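Local coordinates for protein AGR_C_1268p (Agrobacterium tumefaciens str. C58, PDB 2GHS) that probably binds a divalent metal ion and hydrolyses sugar lactones, as a gluconolactonase-like member of the SMP-30/regucalcin family, at residues 228-242 and 245-258. Residues are numbered along the deposited sequence; the frame is centred on the assembly and turned at random.
Sequences IKGGMDGSVCDAEGH and NARWGEGAVDRYDT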
ATOM      1  N   ILE A 228     -17.775   9.038   7.526  1.00 24.88           N
ATOM      2  CA  ILE A 228     -18.359   7.915   6.787  0.50 22.38           C
ATOM      3  C   ILE A 228     -17.657   6.655   7.242  1.00 20.66           C
ATOM      4  O   ILE A 228     -16.444   6.666   7.531  1.00 19.68           O
ATOM      5  CB  ILE A 228     -18.275   8.108   5.266  0.50 22.80           C
ATOM      6  CG1 ILE A 228     -18.886   9.458   4.883  0.50 23.59           C
ATOM      7  CG2 ILE A 228     -18.966   6.947   4.518  0.50 25.50           C
ATOM      8  CD1 ILE A 228     -20.207   9.782   5.601  0.50 22.08           C
ATOM      9  N   LYS A 229     -18.436   5.579   7.369  1.00 18.82           N
ATOM     10  CA  LYS A 229     -17.965   4.424   8.072  1.00 14.66           C
ATOM     11  C   LYS A 229     -16.720   3.844   7.415  1.00 11.13           C
ATOM     12  O   LYS A 229     -16.596   3.813   6.188  1.00 12.33           O
ATOM     13  CB  LYS A 229     -19.054   3.358   8.151  1.00 19.41           C
ATOM     14  CG  LYS A 229     -18.648   2.090   8.882  1.00 29.29           C
ATOM     15  CD  LYS A 229     -19.833   1.113   9.055  1.00 35.31           C
ATOM     16  CE  LYS A 229     -19.412  -0.162   9.847  1.00 35.78           C
ATOM     17  NZ  LYS A 229     -18.085  -0.743   9.427  1.00 32.73           N
ATOM     18  N   GLY A 230     -15.817   3.387   8.261  1.00 10.47           N
ATOM     19  CA  GLY A 230     -14.577   2.796   7.801  1.00 10.84           C
ATOM     20  C   GLY A 230     -13.461   3.815   7.571  1.00 13.22           C
ATOM     21  O   GLY A 230     -13.698   5.022   7.534  1.00 15.40           O
ATOM     22  N   GLY A 231     -12.251   3.305   7.436  1.00 10.86           N
ATOM     23  CA  GLY A 231     -11.029   4.091   7.271  1.00  9.76           C
ATOM     24  C   GLY A 231     -10.434   3.951   5.893  1.00 11.12           C
ATOM     25  O   GLY A 231     -10.354   2.839   5.390  1.00 14.04           O
HETATM   26  N   MSE A 232     -10.037   5.064   5.289  1.00  9.78           N
HETATM   27  CA  MSE A 232      -9.382   5.017   3.978  1.00  9.06           C
HETATM   28  C   MSE A 232      -7.970   4.498   4.189  1.00 10.12           C
HETATM   29  O   MSE A 232      -7.146   5.141   4.857  1.00 11.47           O
HETATM   30  CB  MSE A 232      -9.369   6.372   3.299  1.00 11.70           C
HETATM   31  CG  MSE A 232     -10.749   6.893   3.034  1.00 11.88           C
HETATM   32 SE   MSE A 232     -10.657   8.595   2.046  1.00 17.08          SE
HETATM   33  CE  MSE A 232     -10.811   7.897   0.243  1.00 24.63           C
ATOM     34  N   ASP A 233      -7.700   3.312   3.630  1.00  8.86           N
ATOM     35  CA  ASP A 233      -6.402   2.674   3.808  1.00  9.17           C
ATOM     36  C   ASP A 233      -5.589   2.812   2.501  1.00 10.47           C
ATOM     37  O   ASP A 233      -5.530   3.905   1.952  1.00  9.42           O
ATOM     38  CB  ASP A 233      -6.600   1.203   4.260  1.00  9.51           C
ATOM     39  CG  ASP A 233      -6.521   1.034   5.755  1.00 21.40           C
ATOM     40  OD1 ASP A 233      -6.946   1.957   6.508  1.00 21.31           O
ATOM     41  OD2 ASP A 233      -6.036  -0.028   6.178  1.00 21.94           O
ATOM     42  N   GLY A 234      -4.960   1.734   1.995  1.00  9.30           N
ATOM     43  CA  GLY A 234      -4.115   1.844   0.811  1.00  9.73           C
ATOM     44  C   GLY A 234      -4.910   2.092  -0.443  1.00  8.36           C
ATOM     45  O   GLY A 234      -6.109   1.753  -0.520  1.00  8.51           O
ATOM     46  N   SER A 235      -4.250   2.753  -1.396  1.00  8.71           N
ATOM     47  CA  SER A 235      -4.833   3.051  -2.699  1.00  8.52           C
ATOM     48  C   SER A 235      -3.896   2.886  -3.867  1.00 10.90           C
ATOM     49  O   SER A 235      -2.683   3.080  -3.736  1.00 10.01           O
ATOM     50  CB  SER A 235      -5.309   4.494  -2.763  1.00  9.23           C
ATOM     51  OG  SER A 235      -6.341   4.758  -1.822  1.00  9.57           O
ATOM     52  N   VAL A 236      -4.502   2.567  -5.005  1.00  9.03           N
ATOM     53  CA  VAL A 236      -3.832   2.640  -6.322  1.00  8.45           C
ATOM     54  C   VAL A 236      -4.618   3.594  -7.207  1.00  8.70           C
ATOM     55  O   VAL A 236      -5.747   3.934  -6.936  1.00  9.14           O
ATOM     56  CB  VAL A 236      -3.622   1.283  -6.991  1.00  9.53           C
ATOM     57  CG1 VAL A 236      -2.642   0.426  -6.192  1.00 12.85           C
ATOM     58  CG2 VAL A 236      -4.954   0.571  -7.224  1.00 13.00           C
ATOM     59  N   CYS A 237      -3.965   4.059  -8.252  1.00  8.36           N
ATOM     60  CA  CYS A 237      -4.530   4.987  -9.199  1.00  9.48           C
ATOM     61  C   CYS A 237      -4.359   4.360 -10.599  1.00  9.39           C
ATOM     62  O   CYS A 237      -3.239   3.981 -11.003  1.00  8.97           O
ATOM     63  CB  CYS A 237      -3.849   6.338  -9.051  1.00  9.28           C
ATOM     64  SG  CYS A 237      -4.526   7.638 -10.074  1.00 12.43           S
ATOM     65  N   ASP A 238      -5.481   4.153 -11.305  1.00  9.80           N
ATOM     66  CA  ASP A 238      -5.424   3.448 -12.576  1.00  8.55           C
ATOM     67  C   ASP A 238      -4.996   4.356 -13.764  1.00  9.19           C
ATOM     68  O   ASP A 238      -4.651   5.517 -13.592  1.00  9.69           O
ATOM     69  CB  ASP A 238      -6.723   2.664 -12.847  1.00  8.56           C
ATOM     70  CG  ASP A 238      -7.911   3.539 -13.167  1.00  8.19           C
ATOM     71  OD1 ASP A 238      -7.731   4.721 -13.539  1.00  9.93           O
ATOM     72  OD2 ASP A 238      -9.087   3.034 -13.068  1.00  9.97           O
ATOM     73  N   ALA A 239      -4.995   3.787 -14.967  1.00  9.86           N
ATOM     74  CA  ALA A 239      -4.424   4.466 -16.119  1.00 12.50           C
ATOM     75  C   ALA A 239      -5.282   5.653 -16.521  1.00 13.55           C
ATOM     76  O   ALA A 239      -4.793   6.540 -17.225  1.00 12.60           O
ATOM     77  CB  ALA A 239      -4.298   3.516 -17.289  1.00 15.96           C
ATOM     78  N   GLU A 240      -6.555   5.639 -16.125  1.00  8.99           N
ATOM     79  CA  GLU A 240      -7.481   6.752 -16.368  1.00 11.24           C
ATOM     80  C   GLU A 240      -7.450   7.803 -15.261  1.00 12.72           C
ATOM     81  O   GLU A 240      -8.077   8.852 -15.409  1.00 18.16           O
ATOM     82  CB  GLU A 240      -8.905   6.249 -16.426  1.00 12.76           C
ATOM     83  CG  GLU A 240      -9.261   5.647 -17.691  1.00 19.90           C
ATOM     84  CD  GLU A 240     -10.787   5.432 -17.759  1.00 32.86           C
ATOM     85  OE1 GLU A 240     -11.563   5.893 -16.827  1.00 21.48           O
ATOM     86  OE2 GLU A 240     -11.173   4.809 -18.763  1.00 28.30           O
ATOM     87  N   GLY A 241      -6.765   7.538 -14.156  1.00 10.16           N
ATOM     88  CA  GLY A 241      -6.676   8.442 -13.041  1.00 11.28           C
ATOM     89  C   GLY A 241      -7.670   8.185 -11.929  1.00 12.52           C
ATOM     90  O   GLY A 241      -7.697   8.964 -10.975  1.00 12.23           O
ATOM     91  N   HIS A 242      -8.493   7.129 -12.018  1.00  9.47           N
ATOM     92  CA  HIS A 242      -9.396   6.778 -10.912  1.00 10.57           C
ATOM     93  C   HIS A 242      -8.587   6.261  -9.752  1.00  9.33           C
ATOM     94  O   HIS A 242      -7.612   5.516  -9.927  1.00 10.73           O
ATOM     95  CB  HIS A 242     -10.420   5.709 -11.324  1.00  9.46           C
ATOM     96  CG  HIS A 242     -11.492   6.205 -12.243  1.00  8.94           C
ATOM     97  ND1 HIS A 242     -12.716   5.554 -12.400  1.00 11.46           N
ATOM     98  CD2 HIS A 242     -11.496   7.229 -13.126  1.00  9.01           C
ATOM     99  CE1 HIS A 242     -13.441   6.208 -13.281  1.00 11.76           C
ATOM    100  NE2 HIS A 242     -12.729   7.226 -13.744  1.00 11.52           N
ATOM    101  N   ASN A 245      -9.436   2.586  -3.539  1.00  7.81           N
ATOM    102  CA  ASN A 245      -9.064   2.693  -2.114  1.00  8.58           C
ATOM    103  C   ASN A 245      -9.666   1.568  -1.281  1.00  8.80           C
ATOM    104  O   ASN A 245     -10.907   1.390  -1.281  1.00  9.41           O
ATOM    105  CB  ASN A 245      -9.557   4.043  -1.555  1.00  8.84           C
ATOM    106  CG  ASN A 245      -9.321   4.177  -0.085  1.00 10.58           C
ATOM    107  OD1 ASN A 245     -10.276   4.319   0.703  1.00 11.41           O
ATOM    108  ND2 ASN A 245      -8.049   4.148   0.315  1.00  9.68           N
ATOM    109  N   ALA A 246      -8.816   0.836  -0.566  1.00  9.80           N
ATOM    110  CA  ALA A 246      -9.256  -0.175   0.394  1.00 10.61           C
ATOM    111  C   ALA A 246      -9.856   0.537   1.609  1.00 10.59           C
ATOM    112  O   ALA A 246      -9.236   1.435   2.170  1.00 11.06           O
ATOM    113  CB  ALA A 246      -8.095  -1.049   0.819  1.00 10.61           C
ATOM    114  N   ARG A 247     -11.055   0.141   2.015  1.00  9.02           N
ATOM    115  CA  ARG A 247     -11.761   0.795   3.107  1.00  9.93           C
ATOM    116  C   ARG A 247     -11.779  -0.163   4.293  1.00  9.58           C
ATOM    117  O   ARG A 247     -12.503  -1.160   4.295  1.00 10.29           O
ATOM    118  CB  ARG A 247     -13.194   1.172   2.690  1.00 11.87           C
ATOM    119  CG  ARG A 247     -13.993   1.973   3.716  1.00 19.32           C
ATOM    120  CD  ARG A 247     -13.918   3.406   3.402  1.00 16.19           C
ATOM    121  NE  ARG A 247     -14.518   4.354   4.329  1.00 11.77           N
ATOM    122  CZ  ARG A 247     -14.438   5.662   4.124  1.00 12.15           C
ATOM    123  NH1 ARG A 247     -13.917   6.093   2.981  1.00 10.60           N
ATOM    124  NH2 ARG A 247     -14.937   6.520   4.988  1.00 15.49           N
ATOM    125  N   TRP A 248     -10.944   0.122   5.292  1.00  8.71           N
ATOM    126  CA  TRP A 248     -10.860  -0.736   6.457  1.00  9.64           C
ATOM    127  C   TRP A 248     -12.163  -0.735   7.243  1.00 12.02           C
ATOM    128  O   TRP A 248     -12.679   0.324   7.587  1.00 11.74           O
ATOM    129  CB  TRP A 248      -9.739  -0.260   7.354  1.00 12.03           C
ATOM    130  CG  TRP A 248      -9.588  -0.952   8.675  1.00 12.92           C
ATOM    131  CD1 TRP A 248     -10.391  -0.826   9.772  1.00 11.84           C
ATOM    132  CD2 TRP A 248      -8.516  -1.824   9.061  1.00 15.55           C
ATOM    133  NE1 TRP A 248      -9.892  -1.601  10.820  1.00 13.49           N
ATOM    134  CE2 TRP A 248      -8.745  -2.214  10.404  1.00 13.83           C
ATOM    135  CE3 TRP A 248      -7.386  -2.301   8.413  1.00 15.11           C
ATOM    136  CZ2 TRP A 248      -7.866  -3.053  11.102  1.00 15.46           C
ATOM    137  CZ3 TRP A 248      -6.498  -3.138   9.120  1.00 15.40           C
ATOM    138  CH2 TRP A 248      -6.757  -3.518  10.439  1.00 16.01           C
ATOM    139  N   GLY A 249     -12.664  -1.940   7.488  1.00 13.79           N
ATOM    140  CA  GLY A 249     -13.851  -2.170   8.254  1.00 11.33           C
ATOM    141  C   GLY A 249     -15.080  -2.395   7.430  1.00 11.86           C
ATOM    142  O   GLY A 249     -16.119  -2.775   7.975  1.00 15.24           O
ATOM    143  N   GLU A 250     -14.994  -2.153   6.123  1.00 10.36           N
ATOM    144  CA  GLU A 250     -16.135  -2.213   5.247  1.00 11.70           C
ATOM    145  C   GLU A 250     -16.035  -3.330   4.197  1.00 12.85           C
ATOM    146  O   GLU A 250     -16.971  -3.485   3.392  1.00 14.00           O
ATOM    147  CB  GLU A 250     -16.290  -0.854   4.529  1.00 11.74           C
ATOM    148  CG  GLU A 250     -16.792   0.199   5.491  1.00 13.97           C
ATOM    149  CD  GLU A 250     -18.265  -0.003   5.798  1.00 27.21           C
ATOM    150  OE1 GLU A 250     -19.103   0.347   4.948  1.00 27.14           O
ATOM    151  OE2 GLU A 250     -18.586  -0.532   6.862  1.00 29.01           O
ATOM    152  N   GLY A 251     -14.937  -4.099   4.197  1.00 10.88           N
ATOM    153  CA  GLY A 251     -14.756  -5.211   3.236  1.00  9.19           C
ATOM    154  C   GLY A 251     -15.008  -4.733   1.812  1.00  8.79           C
ATOM    155  O   GLY A 251     -15.903  -5.239   1.088  1.00  9.44           O
ATOM    156  N   ALA A 252     -14.249  -3.720   1.430  1.00  8.24           N
ATOM    157  CA  ALA A 252     -14.498  -2.994   0.169  1.00  9.81           C
ATOM    158  C   ALA A 252     -13.284  -2.327  -0.386  1.00  9.92           C
ATOM    159  O   ALA A 252     -12.411  -1.862   0.382  1.00 10.81           O
ATOM    160  CB  ALA A 252     -15.534  -1.952   0.409  1.00 14.94           C
ATOM    161  N   VAL A 253     -13.264  -2.235  -1.716  1.00 10.84           N
ATOM    162  CA  VAL A 253     -12.429  -1.300  -2.427  1.00 10.10           C
ATOM    163  C   VAL A 253     -13.384  -0.300  -3.092  1.00  8.70           C
ATOM    164  O   VAL A 253     -14.319  -0.697  -3.811  1.00  9.54           O
ATOM    165  CB  VAL A 253     -11.520  -2.011  -3.478  1.00 11.63           C
ATOM    166  CG1 VAL A 253     -10.677  -0.986  -4.279  1.00 13.10           C
ATOM    167  CG2 VAL A 253     -10.574  -2.978  -2.769  1.00 12.92           C
ATOM    168  N   ASP A 254     -13.185   0.969  -2.760  1.00  7.80           N
ATOM    169  CA  ASP A 254     -13.980   2.061  -3.300  1.00  9.18           C
ATOM    170  C   ASP A 254     -13.247   2.678  -4.482  1.00  9.38           C
ATOM    171  O   ASP A 254     -12.034   2.956  -4.414  1.00 11.23           O
ATOM    172  CB  ASP A 254     -14.195   3.107  -2.214  1.00  8.65           C
ATOM    173  CG  ASP A 254     -15.194   2.646  -1.183  1.00 13.24           C
ATOM    174  OD1 ASP A 254     -16.219   2.007  -1.605  1.00 11.51           O
ATOM    175  OD2 ASP A 254     -14.981   2.892   0.027  1.00 12.26           O
ATOM    176  N   ARG A 255     -14.000   2.968  -5.526  1.00  6.73           N
ATOM    177  CA  ARG A 255     -13.473   3.611  -6.717  1.00  7.21           C
ATOM    178  C   ARG A 255     -14.083   5.017  -6.888  1.00  8.31           C
ATOM    179  O   ARG A 255     -15.297   5.224  -6.807  1.00  8.30           O
ATOM    180  CB  ARG A 255     -13.773   2.750  -7.921  1.00  6.84           C
ATOM    181  CG  ARG A 255     -13.354   3.291  -9.257  1.00  8.50           C
ATOM    182  CD  ARG A 255     -13.882   2.365 -10.370  1.00 10.17           C
ATOM    183  NE  ARG A 255     -13.516   2.766 -11.739  1.00  8.98           N
ATOM    184  CZ  ARG A 255     -13.909   2.077 -12.795  1.00  8.52           C
ATOM    185  NH1 ARG A 255     -14.655   0.990 -12.649  1.00  9.18           N
ATOM    186  NH2 ARG A 255     -13.560   2.462 -13.996  1.00  8.58           N
ATOM    187  N   TYR A 256     -13.165   5.944  -7.095  1.00  6.79           N
ATOM    188  CA  TYR A 256     -13.457   7.373  -7.320  1.00  7.12           C
ATOM    189  C   TYR A 256     -12.993   7.866  -8.663  1.00  9.52           C
ATOM    190  O   TYR A 256     -11.849   7.597  -9.070  1.00 10.32           O
ATOM    191  CB  TYR A 256     -12.749   8.169  -6.255  1.00  8.86           C
ATOM    192  CG  TYR A 256     -13.141   7.779  -4.820  1.00  8.59           C
ATOM    193  CD1 TYR A 256     -12.447   6.784  -4.119  1.00  9.61           C
ATOM    194  CD2 TYR A 256     -14.194   8.409  -4.179  1.00 11.62           C
ATOM    195  CE1 TYR A 256     -12.815   6.435  -2.812  1.00 10.43           C
ATOM    196  CE2 TYR A 256     -14.549   8.064  -2.871  1.00 11.21           C
ATOM    197  CZ  TYR A 256     -13.866   7.082  -2.194  1.00 10.09           C
ATOM    198  OH  TYR A 256     -14.223   6.748  -0.881  1.00 13.42           O
ATOM    199  N   ASP A 257     -13.839   8.655  -9.307  1.00  9.20           N
ATOM    200  CA  ASP A 257     -13.519   9.171 -10.644  1.00  9.90           C
ATOM    201  C   ASP A 257     -12.607  10.362 -10.503  1.00 11.32           C
ATOM    202  O   ASP A 257     -12.163  10.662  -9.397  1.00 12.50           O
ATOM    203  CB  ASP A 257     -14.780   9.463 -11.435  1.00 11.81           C
ATOM    204  CG  ASP A 257     -15.582  10.672 -10.907  1.00 11.36           C
ATOM    205  OD1 ASP A 257     -15.032  11.510 -10.126  1.00 13.35           O
ATOM    206  OD2 ASP A 257     -16.762  10.778 -11.318  1.00 16.05           O
ATOM    207  N   THR A 258     -12.236  11.008 -11.611  1.00 12.97           N
ATOM    208  CA  THR A 258     -11.220  12.039 -11.478  1.00 14.91           C
ATOM    209  C   THR A 258     -11.781  13.346 -10.890  1.00 15.03           C
ATOM    210  O   THR A 258     -10.987  14.270 -10.638  1.00 19.28           O
ATOM    211  CB  THR A 258     -10.530  12.369 -12.801  1.00 18.10           C
ATOM    212  OG1 THR A 258     -11.499  12.894 -13.704  1.00 18.86           O
ATOM    213  CG2 THR A 258      -9.871  11.104 -13.422  1.00 21.30           C
TER
HETATM  214  O   HOH W   1     -18.336   3.272   4.092  1.00 18.88           O
HETATM  215  O   HOH W   2     -11.093   3.927 -14.771  1.00 13.16           O
HETATM  216  O   HOH W   3      -8.945  10.793  -9.311  1.00 33.83           O
HETATM  217  O   HOH W   4     -13.234  10.512 -14.345  1.00 32.48           O
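The carbonyl oxygens of Ile228 and Lys229 are both taken up by the guanidinium group of Arg247: NH2 reaches Ile228 O at 3.0 Å, within the guanidinium plane but above the plane of that carbonyl, and NE reaches Lys229 O at 2.8 Å. A bend at chi2 (97°) turns the arginine chain toward this loop, and its several N-H groups suit it to bind successive carbonyls. Lys229 crosses the Glu250 carboxylate with an extended aliphatic chain, and a final bend brings NZ to the anti side of OE2, a 2.6 Å salt bridge. Gly230, at positive phi, brings its bare CA to 3.1 Å from Trp248 O, an approach and a backbone conformation that suit a residue without a side chain. From Gly231 the strand pairs antiparallel with 245-248; Gly231 and Trp248 exchange two backbone hydrogen bonds. Selenomethionine Met232 lays CG against Arg247 NH1 (3.3 Å), while CE reaches Asn245 OD1 and the Tyr256 ring. Strands 231-237, 243-248 and 252-256 are successive antiparallel strands of one blade of the beta-propeller fold, and a beta bulge between Met232 and Ser235 shifts the pairing of the first two by one residue. In the bulge lies Asp233, the predicted proton donor/acceptor and metal ligand, its side chain near those of Glu52 and Asn182; its OD2 lies 3.5 Å from Trp248 CE3. Beyond it, Asn245 ND2 donates to Ser235 OG, a small hydroxyl that also bonds Ser183 on strand 170-186. Asp238 opens a type I turn that ends at Gly241, where phi is positive, a conformation glycine adopts easily, and Asp238 OD1 accepts the amide of His242. The His242 ring then receives Arg255 NE at ND1 (3.0 Å), while Asp257 CA sits over one face in a CH-pi contact and water 2 over the opposite one.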